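Local coordinates for 6-phospho-beta-glucosidase (Thermotoga maritima, PDB 1UP7), which hydrolyses cellobiose 6'-phosphate to glucose 6-phosphate and glucose, using NAD+ and a manganese ion as cofactors, at residues Y190-L195 and H362-Y367; E105-G110 and N241-Y246; E124-V129 and A135-F140. All blocks are in the same frame, centred on the assembly; numbering follows the deposited sequence.

Interaction 1. Residues Y190-L195 and H362-Y367. With G6P (6-O-phosphono-alpha-D-glucopyranose), chain J.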
loop_
_atom_site.group_PDB
_atom_site.type_symbol
_atom_site.label_atom_id
_atom_site.label_comp_id
_atom_site.label_asym_id
_atom_site.label_seq_id
_atom_site.Cartn_x
_atom_site.Cartn_y
_atom_site.Cartn_z
ATOM N N TYR A 190 -5.500 -10.894 16.408
ATOM C CA TYR A 190 -4.748 -11.016 15.160
ATOM C C TYR A 190 -3.440 -11.731 15.402
ATOM O O TYR A 190 -2.935 -11.798 16.519
ATOM C CB TYR A 190 -4.474 -9.639 14.525
ATOM C CG TYR A 190 -3.803 -8.648 15.474
ATOM C CD1 TYR A 190 -4.539 -7.940 16.431
ATOM C CD2 TYR A 190 -2.439 -8.430 15.410
ATOM C CE1 TYR A 190 -3.902 -7.038 17.288
ATOM C CE2 TYR A 190 -1.819 -7.550 16.250
ATOM C CZ TYR A 190 -2.545 -6.856 17.191
ATOM O OH TYR A 190 -1.886 -5.993 18.027
ATOM N N GLY A 191 -2.883 -12.224 14.320
ATOM C CA GLY A 191 -1.587 -12.857 14.315
ATOM C C GLY A 191 -1.653 -14.022 13.352
ATOM O O GLY A 191 -2.457 -14.077 12.418
ATOM N N LEU A 192 -0.762 -14.958 13.583
ATOM C CA LEU A 192 -0.737 -16.166 12.810
ATOM C C LEU A 192 -1.286 -17.251 13.731
ATOM O O LEU A 192 -1.262 -17.131 14.944
ATOM C CB LEU A 192 0.701 -16.468 12.414
ATOM C CG LEU A 192 1.216 -15.997 11.046
ATOM C CD1 LEU A 192 0.528 -14.788 10.417
ATOM C CD2 LEU A 192 2.724 -15.865 11.052
ATOM N N ASN A 193 -1.811 -18.294 13.132
ATOM C CA ASN A 193 -2.119 -19.522 13.848
ATOM C C ASN A 193 -0.983 -19.959 14.784
ATOM O O ASN A 193 0.159 -20.083 14.361
ATOM C CB ASN A 193 -2.429 -20.596 12.805
ATOM C CG ASN A 193 -2.945 -21.890 13.410
ATOM O OD1 ASN A 193 -2.445 -22.954 13.075
ATOM N ND2 ASN A 193 -3.945 -21.809 14.289
ATOM N N HIS A 194 -1.284 -20.162 16.062
ATOM C CA HIS A 194 -0.248 -20.403 17.081
ATOM C C HIS A 194 0.719 -19.274 17.317
ATOM O O HIS A 194 1.793 -19.509 17.876
ATOM C CB HIS A 194 0.556 -21.667 16.749
ATOM C CG HIS A 194 -0.302 -22.881 16.692
ATOM N ND1 HIS A 194 -0.315 -23.743 15.619
ATOM C CD2 HIS A 194 -1.266 -23.313 17.540
ATOM C CE1 HIS A 194 -1.211 -24.689 15.838
ATOM N NE2 HIS A 194 -1.808 -24.443 16.993
ATOM N N LEU A 195 0.332 -18.061 16.929
ATOM C CA LEU A 195 1.185 -16.886 17.018
ATOM C C LEU A 195 0.274 -15.662 16.962
ATOM O O LEU A 195 0.356 -14.823 16.066
ATOM C CB LEU A 195 2.168 -16.898 15.863
ATOM C CG LEU A 195 3.421 -16.047 16.020
ATOM C CD1 LEU A 195 4.500 -16.772 16.781
ATOM C CD2 LEU A 195 3.913 -15.602 14.677
ATOM N N HIS A 362 5.630 -10.846 11.056
ATOM C CA HIS A 362 6.414 -10.640 9.851
ATOM C C HIS A 362 7.463 -11.768 9.728
ATOM O O HIS A 362 7.585 -12.395 8.687
ATOM C CB HIS A 362 7.139 -9.279 9.900
ATOM C CG HIS A 362 6.308 -8.105 9.508
ATOM N ND1 HIS A 362 5.642 -8.026 8.298
ATOM C CD2 HIS A 362 6.077 -6.926 10.142
ATOM C CE1 HIS A 362 5.025 -6.860 8.211
ATOM N NE2 HIS A 362 5.287 -6.167 9.307
ATOM N N ALA A 363 8.227 -12.022 10.787
ATOM C CA ALA A 363 9.337 -12.982 10.698
ATOM C C ALA A 363 8.834 -14.392 10.346
ATOM O O ALA A 363 9.376 -15.090 9.477
ATOM C CB ALA A 363 10.181 -13.020 12.048
ATOM N N VAL A 364 7.768 -14.805 11.012
ATOM C CA VAL A 364 7.243 -16.121 10.734
ATOM C C VAL A 364 6.559 -16.177 9.370
ATOM O O VAL A 364 6.659 -17.193 8.669
ATOM C CB VAL A 364 6.330 -16.583 11.871
ATOM C CG1 VAL A 364 5.630 -17.890 11.517
ATOM C CG2 VAL A 364 7.189 -16.739 13.155
ATOM N N LYS A 365 5.898 -15.093 8.956
ATOM C CA LYS A 365 5.306 -15.079 7.618
ATOM C C LYS A 365 6.387 -15.229 6.518
ATOM O O LYS A 365 6.166 -15.929 5.489
ATOM C CB LYS A 365 4.420 -13.846 7.407
ATOM C CG LYS A 365 3.799 -13.690 6.009
ATOM C CD LYS A 365 2.763 -14.800 5.626
ATOM C CE LYS A 365 1.605 -14.868 6.650
ATOM N NZ LYS A 365 0.785 -16.128 6.632
ATOM N N MET A 366 7.540 -14.578 6.713
ATOM C CA MET A 366 8.619 -14.675 5.722
ATOM C C MET A 366 9.119 -16.122 5.693
ATOM O O MET A 366 9.365 -16.696 4.657
ATOM C CB MET A 366 9.747 -13.679 6.040
ATOM C CG MET A 366 9.331 -12.209 5.939
ATOM S SD MET A 366 8.781 -11.791 4.244
ATOM C CE MET A 366 6.998 -11.988 4.364
ATOM N N TYR A 367 9.256 -16.695 6.865
ATOM C CA TYR A 367 9.668 -18.054 6.986
ATOM C C TYR A 367 8.655 -18.978 6.263
ATOM O O TYR A 367 9.064 -19.898 5.556
ATOM C CB TYR A 367 9.802 -18.435 8.473
ATOM C CG TYR A 367 9.409 -19.862 8.675
ATOM C CD1 TYR A 367 10.330 -20.867 8.433
ATOM C CD2 TYR A 367 8.080 -20.218 9.018
ATOM C CE1 TYR A 367 9.995 -22.175 8.586
ATOM C CE2 TYR A 367 7.704 -21.568 9.143
ATOM C CZ TYR A 367 8.684 -22.543 8.909
ATOM O OH TYR A 367 8.425 -23.903 9.003
HETATM C C1 G6P J . -3.774 -27.208 21.101
HETATM C C2 G6P J . -3.469 -26.582 19.712
HETATM C C3 G6P J . -3.661 -27.632 18.618
HETATM C C4 G6P J . -2.674 -28.756 18.892
HETATM C C5 G6P J . -3.037 -29.395 20.246
HETATM C C6 G6P J . -2.050 -30.500 20.596
HETATM O O1 G6P J . -3.566 -26.319 22.214
HETATM O O2 G6P J . -4.286 -25.454 19.401
HETATM O O3 G6P J . -3.507 -27.099 17.298
HETATM O O4 G6P J . -2.652 -29.685 17.808
HETATM O O5 G6P J . -3.016 -28.420 21.320
HETATM O O6 G6P J . -2.676 -31.524 21.353
HETATM P P G6P J . -2.099 -33.027 21.341
HETATM O O1P G6P J . -3.115 -33.868 22.079
HETATM O O2P G6P J . -0.754 -33.207 22.028
HETATM O O3P G6P J . -2.003 -33.453 19.903
#

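Interaction 2. Residues E105-G110 and N241-Y246. With G6P (6-O-phosphono-alpha-D-glucopyranose), chain J; NAD (nicotinamide-adenine-dinucleotide), chain I.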
loop_
_atom_site.group_PDB
_atom_site.type_symbol
_atom_site.label_atom_id
_atom_site.label_comp_id
_atom_site.label_asym_id
_atom_site.label_seq_id
_atom_site.Cartn_x
_atom_site.Cartn_y
_atom_site.Cartn_z
ATOM N N GLU A 105 5.296 -29.985 17.749
ATOM C CA GLU A 105 4.399 -30.380 16.655
ATOM C C GLU A 105 4.183 -29.325 15.536
ATOM O O GLU A 105 4.249 -29.679 14.334
ATOM C CB GLU A 105 3.048 -30.867 17.239
ATOM C CG GLU A 105 2.011 -31.221 16.170
ATOM C CD GLU A 105 0.566 -31.186 16.649
ATOM O OE1 GLU A 105 0.194 -30.305 17.478
ATOM O OE2 GLU A 105 -0.221 -32.046 16.179
ATOM N N THR A 106 3.937 -28.058 15.918
ATOM C CA THR A 106 3.537 -27.011 14.968
ATOM C C THR A 106 4.481 -25.828 14.899
ATOM O O THR A 106 4.370 -25.026 13.991
ATOM C CB THR A 106 2.110 -26.491 15.301
ATOM O OG1 THR A 106 2.115 -25.775 16.568
ATOM C CG2 THR A 106 1.164 -27.656 15.627
ATOM N N THR A 107 5.387 -25.707 15.860
ATOM C CA THR A 107 6.178 -24.503 16.034
ATOM C C THR A 107 7.644 -24.750 15.752
ATOM O O THR A 107 8.239 -25.596 16.385
ATOM C CB THR A 107 6.056 -24.021 17.499
ATOM O OG1 THR A 107 4.664 -23.872 17.829
ATOM C CG2 THR A 107 6.656 -22.629 17.622
ATOM N N GLY A 108 8.242 -23.953 14.886
ATOM C CA GLY A 108 9.672 -24.028 14.658
ATOM C C GLY A 108 9.983 -25.188 13.734
ATOM O O GLY A 108 9.188 -25.532 12.850
ATOM N N VAL A 109 11.124 -25.817 13.962
ATOM C CA VAL A 109 11.666 -26.844 13.048
ATOM C C VAL A 109 10.686 -28.007 12.832
ATOM O O VAL A 109 10.507 -28.468 11.713
ATOM C CB VAL A 109 13.064 -27.346 13.499
ATOM C CG1 VAL A 109 13.604 -28.530 12.575
ATOM C CG2 VAL A 109 14.064 -26.195 13.521
ATOM N N GLY A 110 10.051 -28.461 13.904
ATOM C CA GLY A 110 8.966 -29.413 13.842
ATOM C C GLY A 110 7.823 -29.031 12.928
ATOM O O GLY A 110 7.315 -29.880 12.177
ATOM N N ASN A 241 -1.042 -15.778 22.688
ATOM C CA ASN A 241 -1.202 -17.232 22.478
ATOM C C ASN A 241 -0.139 -17.980 23.302
ATOM O O ASN A 241 1.012 -17.605 23.303
ATOM C CB ASN A 241 -1.080 -17.552 20.982
ATOM C CG ASN A 241 -1.462 -19.011 20.610
ATOM O OD1 ASN A 241 -0.908 -19.990 21.128
ATOM N ND2 ASN A 241 -2.386 -19.147 19.658
ATOM N N PRO A 242 -0.528 -19.030 24.011
ATOM C CA PRO A 242 0.411 -19.766 24.897
ATOM C C PRO A 242 1.621 -20.313 24.134
ATOM O O PRO A 242 2.681 -20.496 24.718
ATOM C CB PRO A 242 -0.430 -20.944 25.451
ATOM C CG PRO A 242 -1.880 -20.579 25.187
ATOM C CD PRO A 242 -1.887 -19.616 24.003
ATOM N N TYR A 243 1.460 -20.512 22.836
ATOM C CA TYR A 243 2.562 -20.951 21.979
ATOM C C TYR A 243 3.701 -19.956 21.879
ATOM O O TYR A 243 4.789 -20.326 21.426
ATOM C CB TYR A 243 2.057 -21.240 20.582
ATOM C CG TYR A 243 1.440 -22.609 20.434
ATOM C CD1 TYR A 243 0.118 -22.860 20.864
ATOM C CD2 TYR A 243 2.168 -23.658 19.845
ATOM C CE1 TYR A 243 -0.448 -24.136 20.721
ATOM C CE2 TYR A 243 1.629 -24.926 19.711
ATOM C CZ TYR A 243 0.332 -25.165 20.134
ATOM O OH TYR A 243 -0.198 -26.430 19.995
ATOM N N LEU A 244 3.445 -18.709 22.279
ATOM C CA LEU A 244 4.480 -17.691 22.289
ATOM C C LEU A 244 5.555 -18.059 23.296
ATOM O O LEU A 244 6.650 -17.566 23.209
ATOM C CB LEU A 244 3.916 -16.289 22.563
ATOM C CG LEU A 244 3.749 -15.382 21.334
ATOM C CD1 LEU A 244 4.984 -15.355 20.368
ATOM C CD2 LEU A 244 2.477 -15.783 20.558
ATOM N N ARG A 245 5.229 -18.938 24.231
ATOM C CA ARG A 245 6.184 -19.391 25.240
ATOM C C ARG A 245 7.443 -19.964 24.587
ATOM O O ARG A 245 8.526 -19.833 25.134
ATOM C CB ARG A 245 5.593 -20.496 26.107
ATOM C CG ARG A 245 4.792 -20.033 27.311
ATOM C CD ARG A 245 4.083 -21.231 28.016
ATOM N NE ARG A 245 3.684 -22.186 26.965
ATOM C CZ ARG A 245 3.391 -23.467 27.142
ATOM N NH1 ARG A 245 3.476 -24.015 28.355
ATOM N NH2 ARG A 245 3.023 -24.211 26.090
ATOM N N TYR A 246 7.281 -20.599 23.427
ATOM C CA TYR A 246 8.408 -21.241 22.724
ATOM C C TYR A 246 9.378 -20.236 22.172
ATOM O O TYR A 246 10.559 -20.537 22.067
ATOM C CB TYR A 246 7.945 -22.181 21.590
ATOM C CG TYR A 246 7.115 -23.338 22.096
ATOM C CD1 TYR A 246 7.702 -24.412 22.753
ATOM C CD2 TYR A 246 5.722 -23.346 21.935
ATOM C CE1 TYR A 246 6.933 -25.468 23.251
ATOM C CE2 TYR A 246 4.938 -24.388 22.423
ATOM C CZ TYR A 246 5.552 -25.436 23.095
ATOM O OH TYR A 246 4.772 -26.469 23.579
HETATM C C1 G6P J . -3.774 -27.208 21.101
HETATM C C2 G6P J . -3.469 -26.582 19.712
HETATM C C3 G6P J . -3.661 -27.632 18.618
HETATM C C4 G6P J . -2.674 -28.756 18.892
HETATM C C5 G6P J . -3.037 -29.395 20.246
HETATM C C6 G6P J . -2.050 -30.500 20.596
HETATM O O1 G6P J . -3.566 -26.319 22.214
HETATM O O2 G6P J . -4.286 -25.454 19.401
HETATM O O3 G6P J . -3.507 -27.099 17.298
HETATM O O4 G6P J . -2.652 -29.685 17.808
HETATM O O5 G6P J . -3.016 -28.420 21.320
HETATM O O6 G6P J . -2.676 -31.524 21.353
HETATM P P G6P J . -2.099 -33.027 21.341
HETATM O O1P G6P J . -3.115 -33.868 22.079
HETATM O O2P G6P J . -0.754 -33.207 22.028
HETATM O O3P G6P J . -2.003 -33.453 19.903
HETATM P PA NAD I . -4.176 -38.592 13.955
HETATM O O1A NAD I . -2.816 -39.165 13.981
HETATM O O2A NAD I . -5.249 -39.386 14.732
HETATM O O5B NAD I . -4.552 -38.518 12.380
HETATM C C5B NAD I . -5.898 -38.466 11.986
HETATM C C4B NAD I . -6.170 -39.495 10.898
HETATM O O4B NAD I . -5.573 -39.091 9.667
HETATM C C3B NAD I . -5.646 -40.897 11.186
HETATM O O3B NAD I . -6.761 -41.773 11.255
HETATM C C2B NAD I . -4.750 -41.232 9.992
HETATM O O2B NAD I . -4.895 -42.573 9.572
HETATM C C1B NAD I . -5.318 -40.297 8.940
HETATM N N9A NAD I . -4.423 -39.989 7.829
HETATM C C8A NAD I . -3.048 -39.848 7.808
HETATM N N7A NAD I . -2.713 -39.520 6.541
HETATM C C5A NAD I . -3.816 -39.397 5.781
HETATM C C6A NAD I . -4.038 -39.101 4.442
HETATM N N6A NAD I . -3.036 -38.838 3.609
HETATM N N1A NAD I . -5.341 -39.085 3.959
HETATM C C2A NAD I . -6.404 -39.378 4.796
HETATM N N3A NAD I . -6.168 -39.699 6.111
HETATM C C4A NAD I . -4.901 -39.708 6.584
HETATM O O3 NAD I . -4.032 -37.101 14.540
HETATM P PN NAD I . -5.161 -36.157 15.174
HETATM O O1N NAD I . -4.662 -35.902 16.549
HETATM O O2N NAD I . -6.510 -36.636 14.967
HETATM O O5D NAD I . -5.082 -34.819 14.302
HETATM C C5D NAD I . -5.050 -34.781 12.887
HETATM C C4D NAD I . -4.527 -33.400 12.462
HETATM O O4D NAD I . -5.360 -32.330 12.909
HETATM C C3D NAD I . -3.149 -33.107 13.036
HETATM O O3D NAD I . -2.440 -32.481 12.010
HETATM C C2D NAD I . -3.404 -32.144 14.191
HETATM O O2D NAD I . -2.339 -31.253 14.477
HETATM C C1D NAD I . -4.686 -31.443 13.807
HETATM N N1N NAD I . -5.589 -31.369 14.959
HETATM C C2N NAD I . -6.856 -31.859 14.738
HETATM C C3N NAD I . -7.810 -31.854 15.726
HETATM C C7N NAD I . -9.174 -32.426 15.418
HETATM O O7N NAD I . -10.375 -31.786 15.804
HETATM N N7N NAD I . -9.231 -33.582 14.739
HETATM C C4N NAD I . -7.445 -31.331 16.970
HETATM C C5N NAD I . -6.155 -30.818 17.215
HETATM C C6N NAD I . -5.220 -30.845 16.180
#

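Interaction 3. Residues E124-V129 and A135-F140. With NAD (nicotinamide-adenine-dinucleotide), chain I.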
loop_
_atom_site.group_PDB
_atom_site.type_symbol
_atom_site.label_atom_id
_atom_site.label_comp_id
_atom_site.label_asym_id
_atom_site.label_seq_id
_atom_site.Cartn_x
_atom_site.Cartn_y
_atom_site.Cartn_z
ATOM N N GLU A 124 -2.617 -32.410 -3.804
ATOM C CA GLU A 124 -3.400 -33.432 -4.490
ATOM C C GLU A 124 -4.880 -33.323 -4.119
ATOM O O GLU A 124 -5.758 -33.322 -5.003
ATOM C CB GLU A 124 -2.833 -34.828 -4.150
ATOM C CG GLU A 124 -3.173 -35.923 -5.164
ATOM C CD GLU A 124 -3.198 -37.330 -4.527
ATOM O OE1 GLU A 124 -2.119 -38.026 -4.477
ATOM O OE2 GLU A 124 -4.298 -37.745 -4.064
ATOM N N TYR A 125 -5.148 -33.191 -2.820
ATOM C CA TYR A 125 -6.506 -33.111 -2.309
ATOM C C TYR A 125 -7.260 -31.852 -2.780
ATOM O O TYR A 125 -8.409 -31.971 -3.224
ATOM C CB TYR A 125 -6.499 -33.243 -0.769
ATOM C CG TYR A 125 -6.248 -34.654 -0.216
ATOM C CD1 TYR A 125 -6.203 -35.792 -1.066
ATOM C CD2 TYR A 125 -6.088 -34.849 1.162
ATOM C CE1 TYR A 125 -6.014 -37.086 -0.552
ATOM C CE2 TYR A 125 -5.902 -36.126 1.701
ATOM C CZ TYR A 125 -5.850 -37.238 0.839
ATOM O OH TYR A 125 -5.659 -38.472 1.398
ATOM N N VAL A 126 -6.629 -30.672 -2.711
ATOM C CA VAL A 126 -7.261 -29.435 -3.161
ATOM C C VAL A 126 -7.515 -29.525 -4.672
ATOM O O VAL A 126 -8.567 -29.109 -5.159
ATOM C CB VAL A 126 -6.393 -28.189 -2.813
ATOM C CG1 VAL A 126 -6.826 -26.974 -3.635
ATOM C CG2 VAL A 126 -6.393 -27.936 -1.265
ATOM N N ASP A 127 -6.573 -30.102 -5.412
ATOM C CA ASP A 127 -6.780 -30.254 -6.852
ATOM C C ASP A 127 -8.011 -31.115 -7.176
ATOM O O ASP A 127 -8.815 -30.765 -8.040
ATOM C CB ASP A 127 -5.534 -30.758 -7.590
ATOM C CG ASP A 127 -5.667 -30.607 -9.099
ATOM O OD1 ASP A 127 -5.670 -29.454 -9.594
ATOM O OD2 ASP A 127 -5.811 -31.582 -9.874
ATOM N N THR A 128 -8.183 -32.213 -6.455
ATOM C CA THR A 128 -9.353 -33.060 -6.650
ATOM C C THR A 128 -10.659 -32.340 -6.267
ATOM O O THR A 128 -11.665 -32.452 -6.990
ATOM C CB THR A 128 -9.215 -34.392 -5.847
ATOM O OG1 THR A 128 -8.076 -35.099 -6.313
ATOM C CG2 THR A 128 -10.343 -35.364 -6.163
ATOM N N VAL A 129 -10.656 -31.626 -5.130
ATOM C CA VAL A 129 -11.847 -30.901 -4.696
ATOM C C VAL A 129 -12.226 -29.852 -5.750
ATOM O O VAL A 129 -13.367 -29.808 -6.213
ATOM C CB VAL A 129 -11.648 -30.255 -3.296
ATOM C CG1 VAL A 129 -12.750 -29.232 -2.984
ATOM C CG2 VAL A 129 -11.537 -31.333 -2.206
ATOM N N ALA A 135 -16.062 -27.693 -3.147
ATOM C CA ALA A 135 -16.522 -27.539 -1.775
ATOM C C ALA A 135 -15.679 -26.510 -1.029
ATOM O O ALA A 135 -14.551 -26.204 -1.437
ATOM C CB ALA A 135 -16.424 -28.863 -1.075
ATOM N N THR A 136 -16.227 -26.008 0.078
ATOM C CA THR A 136 -15.450 -25.261 1.043
ATOM C C THR A 136 -14.657 -26.257 1.849
ATOM O O THR A 136 -15.209 -27.197 2.412
ATOM C CB THR A 136 -16.369 -24.459 1.944
ATOM O OG1 THR A 136 -16.919 -23.393 1.172
ATOM C CG2 THR A 136 -15.563 -23.763 3.057
ATOM N N ILE A 137 -13.354 -26.045 1.922
ATOM C CA ILE A 137 -12.533 -26.885 2.781
ATOM C C ILE A 137 -12.319 -26.208 4.120
ATOM O O ILE A 137 -11.903 -25.062 4.158
ATOM C CB ILE A 137 -11.182 -27.241 2.122
ATOM C CG1 ILE A 137 -11.394 -27.999 0.816
ATOM C CG2 ILE A 137 -10.335 -28.106 3.080
ATOM C CD1 ILE A 137 -10.224 -27.876 -0.186
ATOM N N VAL A 138 -12.604 -26.936 5.198
ATOM C CA VAL A 138 -12.310 -26.505 6.564
ATOM C C VAL A 138 -11.121 -27.302 7.121
ATOM O O VAL A 138 -11.191 -28.532 7.274
ATOM C CB VAL A 138 -13.547 -26.617 7.456
ATOM C CG1 VAL A 138 -13.245 -26.089 8.857
ATOM C CG2 VAL A 138 -14.714 -25.827 6.815
ATOM N N ASN A 139 -10.023 -26.607 7.396
ATOM C CA ASN A 139 -8.773 -27.281 7.718
ATOM C C ASN A 139 -8.365 -27.267 9.179
ATOM O O ASN A 139 -8.225 -26.190 9.776
ATOM C CB ASN A 139 -7.630 -26.716 6.883
ATOM C CG ASN A 139 -6.349 -27.497 7.072
ATOM O OD1 ASN A 139 -6.186 -28.579 6.492
ATOM N ND2 ASN A 139 -5.438 -26.982 7.905
ATOM N N PHE A 140 -8.177 -28.467 9.743
ATOM C CA PHE A 140 -7.529 -28.654 11.055
ATOM C C PHE A 140 -6.081 -29.091 10.937
ATOM O O PHE A 140 -5.301 -28.863 11.842
ATOM C CB PHE A 140 -8.184 -29.760 11.878
ATOM C CG PHE A 140 -9.654 -29.579 12.128
ATOM C CD1 PHE A 140 -10.306 -28.394 11.836
ATOM C CD2 PHE A 140 -10.399 -30.643 12.637
ATOM C CE1 PHE A 140 -11.667 -28.245 12.066
ATOM C CE2 PHE A 140 -11.785 -30.507 12.878
ATOM C CZ PHE A 140 -12.412 -29.299 12.587
HETATM P PA NAD I . -4.176 -38.592 13.955
HETATM O O1A NAD I . -2.816 -39.165 13.981
HETATM O O2A NAD I . -5.249 -39.386 14.732
HETATM O O5B NAD I . -4.552 -38.518 12.380
HETATM C C5B NAD I . -5.898 -38.466 11.986
HETATM C C4B NAD I . -6.170 -39.495 10.898
HETATM O O4B NAD I . -5.573 -39.091 9.667
HETATM C C3B NAD I . -5.646 -40.897 11.186
HETATM O O3B NAD I . -6.761 -41.773 11.255
HETATM C C2B NAD I . -4.750 -41.232 9.992
HETATM O O2B NAD I . -4.895 -42.573 9.572
HETATM C C1B NAD I . -5.318 -40.297 8.940
HETATM N N9A NAD I . -4.423 -39.989 7.829
HETATM C C8A NAD I . -3.048 -39.848 7.808
HETATM N N7A NAD I . -2.713 -39.520 6.541
HETATM C C5A NAD I . -3.816 -39.397 5.781
HETATM C C6A NAD I . -4.038 -39.101 4.442
HETATM N N6A NAD I . -3.036 -38.838 3.609
HETATM N N1A NAD I . -5.341 -39.085 3.959
HETATM C C2A NAD I . -6.404 -39.378 4.796
HETATM N N3A NAD I . -6.168 -39.699 6.111
HETATM C C4A NAD I . -4.901 -39.708 6.584
HETATM O O3 NAD I . -4.032 -37.101 14.540
HETATM P PN NAD I . -5.161 -36.157 15.174
HETATM O O1N NAD I . -4.662 -35.902 16.549
HETATM O O2N NAD I . -6.510 -36.636 14.967
HETATM O O5D NAD I . -5.082 -34.819 14.302
HETATM C C5D NAD I . -5.050 -34.781 12.887
HETATM C C4D NAD I . -4.527 -33.400 12.462
HETATM O O4D NAD I . -5.360 -32.330 12.909
HETATM C C3D NAD I . -3.149 -33.107 13.036
HETATM O O3D NAD I . -2.440 -32.481 12.010
HETATM C C2D NAD I . -3.404 -32.144 14.191
HETATM O O2D NAD I . -2.339 -31.253 14.477
HETATM C C1D NAD I . -4.686 -31.443 13.807
HETATM N N1N NAD I . -5.589 -31.369 14.959
HETATM C C2N NAD I . -6.856 -31.859 14.738
HETATM C C3N NAD I . -7.810 -31.854 15.726
HETATM C C7N NAD I . -9.174 -32.426 15.418
HETATM O O7N NAD I . -10.375 -31.786 15.804
HETATM N N7N NAD I . -9.231 -33.582 14.739
HETATM C C4N NAD I . -7.445 -31.331 16.970
HETATM C C5N NAD I . -6.155 -30.818 17.215
HETATM C C6N NAD I . -5.220 -30.845 16.180
#

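Interaction 1. Residues Y190-L195 and H362-Y367
Leu192 and Leu195, the two ends of a tight type II turn, grip Val364 of helix 355-376 while the turn's own His194 faces the other way, into the active site. His194 takes the third position of that turn with the positive phi (63°) required there, though glycine or asparagine is more usual. Backbone bonds between Leu192 and Leu195 close it in both directions. The contact itself is apolar and buried. Leu192 lies alongside Val364, the two running in opposite senses, and its CD2 sits 3.6 Å from Val364 CG1. Leu195 comes tip to tip instead, CD2 to Val364 CG2 at 3.8 Å. Val364 can serve both leucines because CG1 stands anti to its backbone N (chi1 173°), which leaves CG2 for the second. The turn links strands 185-190 and 195-203, which pair as an antiparallel hairpin in the C-terminal domain of this family 4 glycosidase. On the far side, His194, a manganese-binding residue, puts NE2 3.2 Å from O3 of glucose 6-phosphate in a hydrogen bond. Lys365 crosses Leu192 with its aliphatic part, CE lying 3.9 Å from Leu192 CD1; bends at chi2 and chi3 carry its ammonium group on to salt bridges with Glu368 and Glu149. On the side of the helix turned from the hairpin, His362 stacks on His362 of the second subunit.

Interaction 2. Residues E105-G110 and N241-Y246
The backbones of Thr107 and Tyr246 come nearest here, their CA atoms 7.8 Å apart, where the irregular run before helix 109-131 meets the helical backbone angles after Asn241 that lead into helix 245-248. Gly108, at positive phi, is the N-cap of the long helix. Opposite, Asn241 forms an Asx turn: its OD1 accepts the Tyr243 N-H at 3.0 Å, in the carbonyl plane and on a lone pair. That bond helps fix the backbone at Tyr243, the catalytic proton acceptor. Thr107 OG1, hydrogen-bonded to Gln104, lies near the plane of the Tyr243 ring, 3.2 Å from CD2 at its edge. Thr106 crosses the tyrosine at about a right angle, with OG1 3.3 Å from CE2. The contact joins the two halves of the family 4 fold, the NAD-binding Rossmann part and the C-terminal domain, at the substrate. Tyr243 OH reaches 3.3 Å from C2 of glucose 6-phosphate. Extended beyond CG, Glu105 divides its carboxylate: OE1 takes a hydrogen bond from sugar O4 (2.9 Å), OE2 one from O2D of the NAD ribose (2.8 Å), and OE2 is also in a salt bridge with Arg82. As in relatives, Glu105 probably raises the basicity of Tyr243. With an alanine at Tyr243 the ring and its hydroxyl are gone; the sugar's C2 is likely to lack its proton acceptor, and a gap would probably open beside Thr106 and Thr107.

Interaction 3. Residues E124-V129 and A135-F140
Ile137 points its CD1 at helix 109-131 and meets two valines there, one helical turn apart. Val126 crosses it obliquely, CG2 4.0 Å from Ile137 CD1, and Val129 CG1 closes on the same methyl from the next turn, also at 4.0 Å. Each valine offers a different branch, although their torsions are alike: CG1 stands anti to the backbone N in both (chi1 163° in Val126, 167° in Val129), yet Val126 presents CG2 and Val129 presents CG1, since the two residues look at the strand from different places around the helix. Val129 aims at the strand directly, and its CG1 also lies against the residue just before the strand, 3.7 Å from Ala135 N, with the Ala135 methyl beside it. Helix and strand belong to the Rossmann part of the enzyme. Strand 136-139 sits between 76-79 and 160-162 in a six-stranded parallel sheet of order 3-2-1-4-5-6, and helix 109-131 lies on the beta-alpha-beta crossover that leads into it from strand 76-79. Tyr157 touches both valines, and Phe160 flanks Ile137. Past this apolar core the same two elements reach the cofactor. Tyr125 starts toward the strand but its ring turns off to the adenine, giving its OH proton to N1A at 2.7 Å, with N1A in the plane of the tyrosine ring. Phe67 stacks on that ring and Phe81 meets it edge-to-face, which should hold it in position. Just beyond the strand's end, Phe140 serves the other half of NAD: its backbone O is 3.3 Å from ribose C1D, its CB packs against nicotinamide C2N at 3.8 Å, and its ring CD2 lies 3.4 Å from the carboxamide O7N.

Interactions 1 and 3 are buried apolar contacts, each a helix against a strand or hairpin turn, but in different parts of the fold: the C-terminal domain and the Rossmann part respectively. Interaction 2 is only partly buried, more polar, and bridges those two parts. It touches interaction 1 directly, through His194 with Tyr243, whose rings meet at about 35°, and through Leu195 with Leu244; both also reach glucose 6-phosphate. Interactions 2 and 3 share helix 109-131, using its N-terminal end and a later stretch, with centres about 25 Å apart, and both meet NAD, interaction 2 through a hydroxyl of the nicotinamide-side ribose, interaction 3 at the adenine and again around the nicotinamide and that ribose.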